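Local coordinates for L-lysine 6-monooxygenase (Pseudomonas syringae pv. tomato, PDB 5CQF), which probably hydroxylates the side-chain amine of L-lysine with the help of FAD and NADPH, a step in siderophore biosynthesis, at residues D260-H263 with A269-R272; W276-N281 with L399-H404. All blocks are in the same frame, centred on the assembly; numbering follows the deposited sequence.

Interaction 1: D260-H263 with A269-R272; sequences DYFH and ARQR
Phe262 and Arg270 bring the last turn of helix 255-264 against the first turn of helix 267-280, with their CA atoms 6.7 Å apart. Arg270 makes all the contacts from its side. Its chain runs extended from CG to NE and crosses the Phe262 side chain at about a right angle. The aliphatic part lies over one face of the Phe262 ring, offset toward the rim. CG of Arg270 sits 3.9 Å from the ring centroid and 21° off the ring normal, which makes a CH-pi contact. CD of Arg270 comes within 3.7 Å of CE2 of Phe262. The ring reaches this place because CG of Phe262 stands anti to the backbone N (chi1 -174°), which swings its far end toward Arg270.

The guanidinium goes on to the end of the first helix. NH2 of Arg270 donates to the backbone O of His263 at 3.0 Å, with an N-H...O angle of 151°. This oxygen lies close to the guanidinium plane, at its edge. NE is bonded to the backbone O of Leu265, in the short link between the helices. The His263 ring stands steeply to the guanidinium, and its NE2 hydrogen-bonds to ND1 of His404.

One arginine thus joins two backbone carbonyls near the C-terminal end of helix 255-264. The partial negative charge expected at a helix end would suit the cationic group. The two bonds fix the rotation of the guanidinium, and the Phe262 face holds the methylenes of Arg270 that lead to it.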
ATOM      1  N   ASP A 260      17.367 -21.730  16.704  1.00 40.47           N
ATOM      2  CA  ASP A 260      18.383 -22.806  16.378  1.00 41.52           C
ATOM      3  C   ASP A 260      19.800 -22.281  16.538  1.00 41.53           C
ATOM      4  O   ASP A 260      20.632 -22.887  17.200  1.00 42.47           O
ATOM      5  CB  ASP A 260      18.301 -23.332  14.937  1.00 42.65           C
ATOM      6  CG  ASP A 260      17.040 -24.177  14.654  1.00 46.27           C
ATOM      7  OD1 ASP A 260      16.266 -24.472  15.579  1.00 47.27           O
ATOM      8  OD2 ASP A 260      16.828 -24.561  13.478  1.00 49.85           O
ATOM      9  N   TYR A 261      20.089 -21.160  15.888  1.00 40.21           N
ATOM     10  CA  TYR A 261      21.428 -20.627  15.911  1.00 39.67           C
ATOM     11  C   TYR A 261      21.834 -20.395  17.366  1.00 40.92           C
ATOM     12  O   TYR A 261      22.913 -20.827  17.754  1.00 42.85           O
ATOM     13  CB  TYR A 261      21.545 -19.343  15.085  1.00 38.05           C
ATOM     14  CG  TYR A 261      22.902 -18.673  15.194  1.00 38.30           C
ATOM     15  CD1 TYR A 261      24.007 -19.149  14.477  1.00 37.10           C
ATOM     16  CD2 TYR A 261      23.071 -17.545  15.994  1.00 38.46           C
ATOM     17  CE1 TYR A 261      25.244 -18.535  14.567  1.00 37.54           C
ATOM     18  CE2 TYR A 261      24.315 -16.913  16.114  1.00 39.60           C
ATOM     19  CZ  TYR A 261      25.402 -17.403  15.406  1.00 39.41           C
ATOM     20  OH  TYR A 261      26.615 -16.742  15.544  1.00 36.28           O
ATOM     21  N   PHE A 262      20.967 -19.765  18.170  1.00 38.76           N
ATOM     22  CA  PHE A 262      21.271 -19.502  19.579  1.00 39.06           C
ATOM     23  C   PHE A 262      21.579 -20.784  20.360  1.00 39.41           C
ATOM     24  O   PHE A 262      22.528 -20.815  21.104  1.00 40.28           O
ATOM     25  CB  PHE A 262      20.150 -18.745  20.258  1.00 38.52           C
ATOM     26  CG  PHE A 262      20.467 -18.319  21.645  1.00 39.28           C
ATOM     27  CD1 PHE A 262      21.181 -17.161  21.878  1.00 41.11           C
ATOM     28  CD2 PHE A 262      20.055 -19.074  22.723  1.00 41.35           C
ATOM     29  CE1 PHE A 262      21.476 -16.759  23.163  1.00 42.51           C
ATOM     30  CE2 PHE A 262      20.332 -18.686  24.013  1.00 42.06           C
ATOM     31  CZ  PHE A 262      21.028 -17.516  24.239  1.00 43.79           C
ATOM     32  N   HIS A 263      20.816 -21.837  20.169  1.00 38.96           N
ATOM     33  CA  HIS A 263      21.150 -23.115  20.802  1.00 41.39           C
ATOM     34  C   HIS A 263      22.459 -23.747  20.338  1.00 42.37           C
ATOM     35  O   HIS A 263      23.128 -24.421  21.138  1.00 44.06           O
ATOM     36  CB  HIS A 263      19.988 -24.107  20.719  1.00 41.45           C
ATOM     37  CG  HIS A 263      18.919 -23.783  21.702  1.00 40.83           C
ATOM     38  ND1 HIS A 263      18.957 -24.226  22.999  1.00 41.54           N
ATOM     39  CD2 HIS A 263      17.868 -22.934  21.626  1.00 42.18           C
ATOM     40  CE1 HIS A 263      17.935 -23.731  23.665  1.00 41.12           C
ATOM     41  NE2 HIS A 263      17.259 -22.940  22.856  1.00 42.30           N
ATOM     42  N   ALA A 269      29.624 -18.109  24.241  1.00 47.16           N
ATOM     43  CA  ALA A 269      29.242 -17.407  23.022  1.00 45.04           C
ATOM     44  C   ALA A 269      27.819 -16.808  23.130  1.00 43.13           C
ATOM     45  O   ALA A 269      27.589 -15.690  22.670  1.00 41.22           O
ATOM     46  CB  ALA A 269      29.389 -18.309  21.805  1.00 44.42           C
ATOM     47  N   ARG A 270      26.892 -17.535  23.744  1.00 42.97           N
ATOM     48  CA  ARG A 270      25.546 -17.001  24.022  1.00 44.23           C
ATOM     49  C   ARG A 270      25.549 -15.671  24.750  1.00 45.05           C
ATOM     50  O   ARG A 270      24.788 -14.770  24.399  1.00 41.25           O
ATOM     51  CB  ARG A 270      24.722 -17.978  24.848  1.00 44.89           C
ATOM     52  CG  ARG A 270      24.293 -19.197  24.054  1.00 46.38           C
ATOM     53  CD  ARG A 270      23.600 -20.213  24.933  1.00 46.57           C
ATOM     54  NE  ARG A 270      23.410 -21.485  24.227  1.00 49.70           N
ATOM     55  CZ  ARG A 270      22.670 -22.492  24.686  1.00 50.03           C
ATOM     56  NH1 ARG A 270      22.053 -22.398  25.852  1.00 49.07           N
ATOM     57  NH2 ARG A 270      22.548 -23.595  23.971  1.00 52.76           N
ATOM     58  N   GLN A 271      26.397 -15.546  25.763  1.00 47.85           N
ATOM     59  CA  GLN A 271      26.494 -14.294  26.505  1.00 51.79           C
ATOM     60  C   GLN A 271      27.053 -13.165  25.630  1.00 52.06           C
ATOM     61  O   GLN A 271      26.525 -12.040  25.661  1.00 50.19           O
ATOM     62  CB  GLN A 271      27.355 -14.449  27.767  1.00 56.98           C
ATOM     63  CG  GLN A 271      27.282 -13.230  28.694  1.00 60.90           C
ATOM     64  CD  GLN A 271      25.839 -12.882  29.078  1.00 65.89           C
ATOM     65  OE1 GLN A 271      25.305 -11.824  28.675  1.00 66.49           O
ATOM     66  NE2 GLN A 271      25.182 -13.796  29.823  1.00 64.93           N
ATOM     67  N   ARG A 272      28.098 -13.465  24.848  1.00 51.12           N
ATOM     68  CA  ARG A 272      28.590 -12.507  23.852  1.00 52.88           C
ATOM     69  C   ARG A 272      27.490 -12.112  22.861  1.00 49.62           C
ATOM     70  O   ARG A 272      27.390 -10.947  22.478  1.00 47.78           O
ATOM     71  CB  ARG A 272      29.799 -13.053  23.087  1.00 57.54           C
ATOM     72  CG  ARG A 272      31.071 -13.157  23.922  1.00 61.13           C
ATOM     73  CD  ARG A 272      32.331 -13.211  23.054  1.00 66.01           C
ATOM     74  NE  ARG A 272      32.436 -14.382  22.159  1.00 67.01           N
ATOM     75  CZ  ARG A 272      32.716 -15.637  22.544  1.00 66.06           C
ATOM     76  NH1 ARG A 272      32.800 -16.606  21.632  1.00 65.97           N
ATOM     77  NH2 ARG A 272      32.884 -15.949  23.829  1.00 63.75           N
TER

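Interaction 2: W276-N281 with L399-H404; sequences WSRSTN and LSERSH
Arg278 and Glu401 carry the whole direct contact between the last turn of helix 267-280 and the start of the short helix 401-404. They form a salt bridge through a single bond, which ties residues far apart in the sequence. NE of Arg278 donates to OE2 of Glu401 at 3.1 Å, and the N-H...O angle of 174° is nearly straight. The oxygen lies in the guanidinium plane, at its edge. Seen from the carboxylate, NE comes in on the anti side, 30° out of plane. The two flat groups are turned moderately against each other. NH2 of Arg278 is farther from OE2, at 3.7 Å, so the pair is not the two-pronged kind. The Arg278 chain bends at chi2 (149°), and this brings its end round to the glutamate.

The close part is small. CG of Arg278 lies 3.8 Å from OE2 of Glu401, and NH2 of Arg278 lies 3.8 Å from CB of Glu401. Glu401 also packs on Leu274 and Gln354, which makes its side the more enclosed one. Arg278 is on the solvent side. It is an exposed residue and has Gln271 of its own helix beside it.

Glu401 is the first residue of helix 401-404. Ser400 is the N-cap of this helix, and its OG accepts from N of Ser403 at 3.3 Å. Arg402 turns away to a salt bridge with Asp373. The arrangement is a surface salt bridge between the end of helix 267-280 and the serine-capped start of helix 401-404.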
ATOM      1  N   TRP A 276      25.794  -8.241  22.489  1.00 50.81           N
ATOM      2  CA  TRP A 276      25.574  -7.594  21.200  1.00 52.54           C
ATOM      3  C   TRP A 276      24.068  -7.365  20.989  1.00 52.60           C
ATOM      4  O   TRP A 276      23.630  -6.244  20.777  1.00 50.62           O
ATOM      5  CB  TRP A 276      26.171  -8.402  20.021  1.00 53.26           C
ATOM      6  CG  TRP A 276      25.738  -7.844  18.660  1.00 54.61           C
ATOM      7  CD1 TRP A 276      26.302  -6.794  17.964  1.00 55.91           C
ATOM      8  CD2 TRP A 276      24.623  -8.281  17.886  1.00 55.14           C
ATOM      9  NE1 TRP A 276      25.598  -6.564  16.804  1.00 57.09           N
ATOM     10  CE2 TRP A 276      24.562  -7.460  16.736  1.00 56.65           C
ATOM     11  CE3 TRP A 276      23.660  -9.292  18.054  1.00 54.71           C
ATOM     12  CZ2 TRP A 276      23.580  -7.625  15.759  1.00 57.72           C
ATOM     13  CZ3 TRP A 276      22.690  -9.449  17.094  1.00 56.01           C
ATOM     14  CH2 TRP A 276      22.651  -8.622  15.957  1.00 58.43           C
ATOM     15  N   SER A 277      23.286  -8.433  21.083  1.00 53.82           N
ATOM     16  CA  SER A 277      21.835  -8.377  20.867  1.00 57.32           C
ATOM     17  C   SER A 277      21.112  -7.285  21.694  1.00 57.87           C
ATOM     18  O   SER A 277      20.269  -6.529  21.168  1.00 55.79           O
ATOM     19  CB  SER A 277      21.227  -9.751  21.139  1.00 56.80           C
ATOM     20  OG  SER A 277      19.821  -9.690  21.116  1.00 59.77           O
ATOM     21  N   ARG A 278      21.463  -7.193  22.968  1.00 60.64           N
ATOM     22  CA  ARG A 278      20.887  -6.174  23.855  1.00 66.46           C
ATOM     23  C   ARG A 278      21.279  -4.733  23.496  1.00 67.58           C
ATOM     24  O   ARG A 278      20.482  -3.814  23.680  1.00 66.91           O
ATOM     25  CB  ARG A 278      21.218  -6.478  25.323  1.00 67.52           C
ATOM     26  CG  ARG A 278      20.272  -7.522  25.890  1.00 69.90           C
ATOM     27  CD  ARG A 278      20.891  -8.388  26.964  1.00 72.75           C
ATOM     28  NE  ARG A 278      19.955  -9.443  27.362  1.00 75.25           N
ATOM     29  CZ  ARG A 278      20.227 -10.391  28.255  1.00 79.25           C
ATOM     30  NH1 ARG A 278      21.426 -10.419  28.841  1.00 82.07           N
ATOM     31  NH2 ARG A 278      19.304 -11.312  28.566  1.00 75.78           N
ATOM     32  N   SER A 279      22.484  -4.528  22.975  1.00 68.90           N
ATOM     33  CA  SER A 279      22.894  -3.185  22.558  1.00 68.66           C
ATOM     34  C   SER A 279      22.370  -2.826  21.148  1.00 64.61           C
ATOM     35  O   SER A 279      22.238  -1.654  20.813  1.00 64.17           O
ATOM     36  CB  SER A 279      24.418  -3.028  22.669  1.00 68.12           C
ATOM     37  OG  SER A 279      25.098  -4.011  21.912  1.00 70.00           O
ATOM     38  N   THR A 280      22.073  -3.831  20.333  1.00 87.69           N
ATOM     39  CA  THR A 280      21.411  -3.613  19.051  1.00 88.98           C
ATOM     40  C   THR A 280      20.003  -3.102  19.289  1.00 89.23           C
ATOM     41  O   THR A 280      19.500  -2.293  18.507  1.00 92.10           O
ATOM     42  CB  THR A 280      21.349  -4.901  18.211  1.00 89.75           C
ATOM     43  OG1 THR A 280      22.670  -5.241  17.777  1.00 93.23           O
ATOM     44  CG2 THR A 280      20.452  -4.729  16.989  1.00 89.45           C
ATOM     45  N   ASN A 281      19.355  -3.585  20.351  1.00 89.40           N
ATOM     46  CA  ASN A 281      18.176  -2.903  20.886  1.00 89.87           C
ATOM     47  C   ASN A 281      16.886  -3.119  20.040  1.00 82.27           C
ATOM     48  O   ASN A 281      15.999  -2.260  20.055  1.00 73.26           O
ATOM     49  CB  ASN A 281      18.510  -1.382  21.010  1.00 94.78           C
ATOM     50  CG  ASN A 281      18.123  -0.776  22.356  1.00 95.97           C
ATOM     51  OD1 ASN A 281      18.992  -0.311  23.110  1.00 94.85           O
ATOM     52  ND2 ASN A 281      16.825  -0.751  22.652  1.00 90.81           N
ATOM     53  N   LEU A 399       9.283 -18.235  24.868  1.00 43.44           N
ATOM     54  CA  LEU A 399      10.622 -17.781  24.562  1.00 44.57           C
ATOM     55  C   LEU A 399      11.170 -16.914  25.693  1.00 45.43           C
ATOM     56  O   LEU A 399      10.422 -16.427  26.533  1.00 45.21           O
ATOM     57  CB  LEU A 399      10.622 -17.005  23.251  1.00 44.50           C
ATOM     58  CG  LEU A 399      10.423 -17.898  22.016  1.00 44.03           C
ATOM     59  CD1 LEU A 399      10.222 -17.054  20.771  1.00 44.33           C
ATOM     60  CD2 LEU A 399      11.613 -18.821  21.815  1.00 43.03           C
ATOM     61  N   SER A 400      12.494 -16.773  25.710  1.00 45.70           N
ATOM     62  CA  SER A 400      13.223 -15.813  26.566  1.00 43.52           C
ATOM     63  C   SER A 400      14.586 -15.549  25.946  1.00 43.51           C
ATOM     64  O   SER A 400      15.143 -16.418  25.254  1.00 43.42           O
ATOM     65  CB  SER A 400      13.430 -16.348  27.983  1.00 41.73           C
ATOM     66  OG  SER A 400      14.188 -17.535  27.992  1.00 40.41           O
ATOM     67  N   GLU A 401      15.117 -14.359  26.188  1.00 42.77           N
ATOM     68  CA  GLU A 401      16.460 -14.040  25.748  1.00 46.07           C
ATOM     69  C   GLU A 401      17.487 -15.025  26.344  1.00 44.25           C
ATOM     70  O   GLU A 401      18.362 -15.513  25.637  1.00 43.94           O
ATOM     71  CB  GLU A 401      16.798 -12.561  26.059  1.00 50.08           C
ATOM     72  CG  GLU A 401      15.931 -11.625  25.214  1.00 55.72           C
ATOM     73  CD  GLU A 401      16.391 -10.166  25.147  1.00 60.14           C
ATOM     74  OE1 GLU A 401      15.999  -9.473  24.174  1.00 64.59           O
ATOM     75  OE2 GLU A 401      17.115  -9.702  26.045  1.00 63.12           O
ATOM     76  N   ARG A 402      17.344 -15.349  27.623  1.00 44.74           N
ATOM     77  CA  ARG A 402      18.388 -16.081  28.361  1.00 45.72           C
ATOM     78  C   ARG A 402      18.481 -17.543  27.887  1.00 45.12           C
ATOM     79  O   ARG A 402      19.562 -18.103  27.828  1.00 44.81           O
ATOM     80  CB  ARG A 402      18.168 -15.987  29.892  1.00 45.03           C
ATOM     81  CG  ARG A 402      16.865 -16.649  30.385  1.00 47.22           C
ATOM     82  CD  ARG A 402      16.674 -16.601  31.900  1.00 48.21           C
ATOM     83  NE  ARG A 402      17.637 -17.441  32.598  1.00 50.88           N
ATOM     84  CZ  ARG A 402      17.563 -18.766  32.668  1.00 53.06           C
ATOM     85  NH1 ARG A 402      16.558 -19.429  32.100  1.00 56.93           N
ATOM     86  NH2 ARG A 402      18.488 -19.443  33.324  1.00 54.42           N
ATOM     87  N   SER A 403      17.349 -18.161  27.555  1.00 44.45           N
ATOM     88  CA  SER A 403      17.341 -19.556  27.109  1.00 41.84           C
ATOM     89  C   SER A 403      17.331 -19.688  25.591  1.00 40.99           C
ATOM     90  O   SER A 403      17.836 -20.666  25.059  1.00 40.49           O
ATOM     91  CB  SER A 403      16.131 -20.285  27.691  1.00 42.24           C
ATOM     92  OG  SER A 403      16.228 -20.405  29.095  1.00 45.29           O
ATOM     93  N   HIS A 404      16.709 -18.744  24.879  1.00 39.98           N
ATOM     94  CA  HIS A 404      16.476 -18.938  23.448  1.00 39.13           C
ATOM     95  C   HIS A 404      16.936 -17.802  22.553  1.00 40.20           C
ATOM     96  O   HIS A 404      16.784 -17.887  21.348  1.00 39.48           O
ATOM     97  CB  HIS A 404      14.999 -19.231  23.197  1.00 38.69           C
ATOM     98  CG  HIS A 404      14.463 -20.334  24.046  1.00 39.27           C
ATOM     99  ND1 HIS A 404      14.754 -21.655  23.810  1.00 40.64           N
ATOM    100  CD2 HIS A 404      13.666 -20.318  25.139  1.00 41.56           C
ATOM    101  CE1 HIS A 404      14.170 -22.413  24.723  1.00 41.40           C
ATOM    102  NE2 HIS A 404      13.485 -21.629  25.534  1.00 40.63           N
TER

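Overall arrangement
The two interactions come in series along the chain and share helix 267-280. Interaction 1 uses its first turn and interaction 2 its last turn. Their centres are 9 Å apart, on the same side of the chain's centre. They also touch directly: the pair His263 and His404 joins them, and Phe262 packs on Ser403 and His404. Interaction 1 joins neighbouring helices, while interaction 2 brings in helix 401-404, which follows strand 393-396, the outermost strand, within this chain, of a parallel sheet. Helices 255-264, 267-280 and 401-404 therefore form one cluster. The cluster also meets the second subunit, through Tyr261, Arg272 and Trp276, so it contributes to the oligomer interface.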